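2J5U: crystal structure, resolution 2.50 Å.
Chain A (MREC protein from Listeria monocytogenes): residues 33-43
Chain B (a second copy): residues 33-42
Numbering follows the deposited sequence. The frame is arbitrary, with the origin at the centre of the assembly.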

# COMPACT_ATOMS: atom_id res chain seq x y z
N GLU A 33 -30.36 29.16 -63.54
CA GLU A 33 -29.55 29.46 -62.37
C GLU A 33 -30.46 29.53 -61.14
O GLU A 33 -29.99 29.60 -60.01
N ARG A 34 -31.77 29.49 -61.38
CA ARG A 34 -32.73 29.57 -60.29
C ARG A 34 -33.39 28.24 -59.94
O ARG A 34 -33.17 27.73 -58.85
N LEU A 35 -34.20 27.69 -60.84
CA LEU A 35 -34.85 26.41 -60.53
C LEU A 35 -33.80 25.39 -60.09
O LEU A 35 -34.13 24.37 -59.49
N GLU A 36 -32.54 25.69 -60.40
CA GLU A 36 -31.43 24.82 -60.04
C GLU A 36 -30.95 25.19 -58.63
O GLU A 36 -30.84 24.33 -57.75
N GLU A 37 -30.69 26.48 -58.42
CA GLU A 37 -30.24 26.99 -57.13
C GLU A 37 -31.39 26.93 -56.13
O GLU A 37 -31.21 27.16 -54.93
N LEU A 38 -32.59 26.63 -56.63
CA LEU A 38 -33.78 26.52 -55.80
C LEU A 38 -33.76 25.14 -55.16
O LEU A 38 -33.96 25.02 -53.95
N ALA A 39 -33.53 24.11 -55.96
CA ALA A 39 -33.47 22.75 -55.45
C ALA A 39 -32.30 22.72 -54.47
O ALA A 39 -32.22 21.84 -53.61
N GLN A 40 -31.41 23.69 -54.62
CA GLN A 40 -30.26 23.84 -53.75
C GLN A 40 -30.76 23.98 -52.31
O GLN A 40 -30.39 23.21 -51.43
N LEU A 41 -31.62 24.97 -52.09
CA LEU A 41 -32.19 25.22 -50.77
C LEU A 41 -33.12 24.09 -50.37
O LEU A 41 -33.21 23.74 -49.20
N GLU A 42 -33.82 23.52 -51.34
CA GLU A 42 -34.75 22.44 -51.06
C GLU A 42 -34.11 21.23 -50.39
O GLU A 42 -34.66 20.68 -49.44
N SER A 43 -32.94 20.82 -50.86
CA SER A 43 -32.28 19.67 -50.26
C SER A 43 -31.61 20.06 -48.94
O SER A 43 -31.54 19.26 -48.01
N GLU B 33 -43.98 29.51 -60.19
CA GLU B 33 -44.24 28.25 -59.49
C GLU B 33 -43.25 28.01 -58.35
O GLU B 33 -43.59 28.15 -57.18
N ARG B 34 -42.03 27.66 -58.71
CA ARG B 34 -41.00 27.42 -57.71
C ARG B 34 -40.16 28.67 -57.48
O ARG B 34 -39.13 28.61 -56.82
N LEU B 35 -40.60 29.80 -58.02
CA LEU B 35 -39.87 31.05 -57.87
C LEU B 35 -40.30 31.84 -56.64
O LEU B 35 -39.48 32.47 -55.97
N GLU B 36 -41.60 31.81 -56.35
CA GLU B 36 -42.14 32.54 -55.21
C GLU B 36 -41.81 31.89 -53.87
O GLU B 36 -41.43 32.57 -52.91
N GLU B 37 -41.95 30.57 -53.80
CA GLU B 37 -41.66 29.84 -52.57
C GLU B 37 -40.17 29.82 -52.25
O GLU B 37 -39.64 28.84 -51.74
N LEU B 38 -39.50 30.93 -52.55
CA LEU B 38 -38.07 31.05 -52.31
C LEU B 38 -37.82 31.62 -50.92
O LEU B 38 -37.22 30.96 -50.07
N ALA B 39 -38.30 32.84 -50.70
CA ALA B 39 -38.14 33.51 -49.42
C ALA B 39 -38.63 32.59 -48.31
O ALA B 39 -38.10 32.60 -47.20
N GLN B 40 -39.65 31.78 -48.60
CA GLN B 40 -40.18 30.86 -47.62
C GLN B 40 -39.14 29.79 -47.31
O GLN B 40 -39.02 29.34 -46.17
N LEU B 41 -38.37 29.39 -48.32
CA LEU B 41 -37.34 28.38 -48.14
C LEU B 41 -36.15 28.91 -47.37
O LEU B 41 -35.63 28.24 -46.47
N GLU B 42 -35.71 30.11 -47.71
CA GLU B 42 -34.59 30.72 -47.02
C GLU B 42 -34.94 30.87 -45.54
O GLU B 42 -34.07 30.78 -44.67

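What fills the centre of the contact? Leucines do, at the level where A:Leu38 lies nearest B:Leu38 and A:Leu41 nearest B:Leu41 in the backbone register. A:Leu38, A:Leu41 and B:Leu41 all point toward the opposing stretch. A:Leu38 (chi1 t, chi2 m) brings its CD2 to 3.7 Å from CD1 of B:Leu41, and A:Leu41 (m, t) places its CD1 3.7 Å from CD2 of B:Leu38. B:Leu41 is likewise m, t, and its CB lies 4.2 Å from A:Leu41 CD1. B:Leu38 (t, m) leaves its backbone sideways, yet its end comes nearer and reaches A:Leu41.

How do longer side chains extend this apolar patch? Their methylenes do the work. CG of A:Glu42 sits 3.7 Å from B:Leu41 CD1, while CG of B:Glu42 lies 3.6 Å from A:Leu41 CD1. Both glutamates have chi1 m and chi2 t, and in each the closest atom to the leucine is CG, a carbon.

What happens toward the start of the stretches? Here leucine packs against arginine. A:Leu35 (t, p) brings CD1 to 3.2 Å from CD of B:Arg34, a tight approach; A:Arg34 sets its CD 3.9 Å from CD1 of B:Leu35, also t, p. Both arginines point toward the other stretch with chi1 m and chi2 and chi3 t, and in both CD is the atom closest to the facing leucine. A:Leu38 CG also approaches the backbone O of B:Arg34, at 3.4 Å.

Where is the polar edge? It gathers around A:Glu42, whose OE1 forms a long salt bridge with B:Arg34 NH2 at 3.8 Å. That oxygen lies over one face of the guanidinium, so the attraction is between charges, with no N-H aimed at it. Nearby, A:Glu42 OE2 is 4.2 Å from B:Glu37 OE1, an approach of like charges, which is unfavourable if both carboxylates are charged. No hydrogen bond crosses between the stretches.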

# COMPACT_ATOMS: atom_id res chain seq x y z
CB GLU A 33 -28.82 30.80 -62.57
CG GLU A 33 -28.01 31.30 -61.37
CD GLU A 33 -28.68 32.46 -60.64
OE1 GLU A 33 -29.81 32.30 -60.14
OE2 GLU A 33 -28.06 33.55 -60.56
CB ARG A 34 -33.79 30.61 -60.61
CG ARG A 34 -33.21 32.00 -60.68
CD ARG A 34 -34.25 33.05 -60.95
NE ARG A 34 -33.64 34.36 -61.09
CZ ARG A 34 -34.31 35.47 -61.37
NH1 ARG A 34 -33.67 36.63 -61.48
NH2 ARG A 34 -35.63 35.42 -61.55
CB LEU A 35 -35.63 25.88 -61.73
CG LEU A 35 -36.33 24.53 -61.51
CD1 LEU A 35 -37.17 24.58 -60.25
CD2 LEU A 35 -37.19 24.18 -62.71
CB GLU A 36 -30.28 25.01 -61.04
CG GLU A 36 -29.08 24.10 -60.82
CD GLU A 36 -27.96 24.35 -61.82
OE1 GLU A 36 -27.47 25.50 -61.88
OE2 GLU A 36 -27.58 23.41 -62.55
CB GLU A 37 -29.77 28.43 -57.30
CG GLU A 37 -29.36 29.12 -56.02
CD GLU A 37 -29.08 30.59 -56.24
OE1 GLU A 37 -28.18 30.90 -57.05
OE2 GLU A 37 -29.75 31.42 -55.60
CB LEU A 38 -35.04 26.69 -56.66
CG LEU A 38 -36.41 26.68 -55.98
CD1 LEU A 38 -36.77 25.27 -55.56
CD2 LEU A 38 -36.39 27.62 -54.79
CB ALA A 39 -33.23 21.76 -56.59
CB GLN A 40 -29.46 25.08 -54.16
CG GLN A 40 -28.67 25.75 -53.04
CD GLN A 40 -27.46 24.95 -52.61
OE1 GLN A 40 -27.56 23.76 -52.33
NE2 GLN A 40 -26.30 25.61 -52.55
CB LEU A 41 -32.96 26.54 -50.75
CG LEU A 41 -32.16 27.82 -50.99
CD1 LEU A 41 -33.09 29.02 -50.86
CD2 LEU A 41 -31.02 27.92 -49.99
CB GLU A 42 -35.46 22.00 -52.34
CG GLU A 42 -36.34 23.09 -52.97
CD GLU A 42 -37.24 22.56 -54.07
OE1 GLU A 42 -36.74 21.92 -55.02
OE2 GLU A 42 -38.47 22.80 -54.00
CB SER A 43 -31.23 19.08 -51.20
OG SER A 43 -30.10 19.93 -51.27
CB GLU B 33 -44.18 27.08 -60.48
CG GLU B 33 -44.59 25.73 -59.90
CD GLU B 33 -45.84 25.16 -60.56
OE1 GLU B 33 -46.91 25.80 -60.48
OE2 GLU B 33 -45.75 24.07 -61.17
CB ARG B 34 -40.09 26.28 -58.16
CG ARG B 34 -40.74 24.91 -58.12
CD ARG B 34 -39.73 23.85 -58.46
NE ARG B 34 -40.11 22.54 -57.95
CZ ARG B 34 -39.35 21.46 -58.02
NH1 ARG B 34 -39.78 20.30 -57.53
NH2 ARG B 34 -38.15 21.53 -58.58
CB LEU B 35 -40.03 31.94 -59.11
CG LEU B 35 -39.24 33.25 -59.07
CD1 LEU B 35 -37.75 32.95 -59.19
CD2 LEU B 35 -39.69 34.18 -60.19
CB GLU B 36 -43.66 32.67 -55.36
CG GLU B 36 -44.13 33.57 -56.50
CD GLU B 36 -44.20 35.06 -56.13
OE1 GLU B 36 -43.14 35.65 -55.85
OE2 GLU B 36 -45.31 35.62 -56.13
CB GLU B 37 -42.17 28.41 -52.68
CG GLU B 37 -41.49 27.60 -53.76
CD GLU B 37 -41.61 26.11 -53.54
OE1 GLU B 37 -41.18 25.63 -52.46
OE2 GLU B 37 -42.14 25.41 -54.43
CB LEU B 38 -37.46 31.95 -53.39
CG LEU B 38 -36.06 32.56 -53.28
CD1 LEU B 38 -36.13 33.86 -52.48
CD2 LEU B 38 -35.10 31.56 -52.65
CB ALA B 39 -38.91 34.81 -49.41
CB GLN B 40 -41.46 30.20 -48.14
CG GLN B 40 -42.07 29.12 -47.22
CD GLN B 40 -42.48 29.64 -45.84
OE1 GLN B 40 -41.83 29.37 -44.84
NE2 GLN B 40 -43.58 30.39 -45.79
CB LEU B 41 -36.88 27.83 -49.49
CG LEU B 41 -37.83 26.80 -50.09
CD1 LEU B 41 -37.33 26.35 -51.45
CD2 LEU B 41 -37.95 25.62 -49.15
CB GLU B 42 -34.27 32.08 -47.63
CG GLU B 42 -33.75 32.02 -49.06
CD GLU B 42 -33.48 33.40 -49.64
OE1 GLU B 42 -32.78 34.21 -48.99
OE2 GLU B 42 -33.97 33.68 -50.76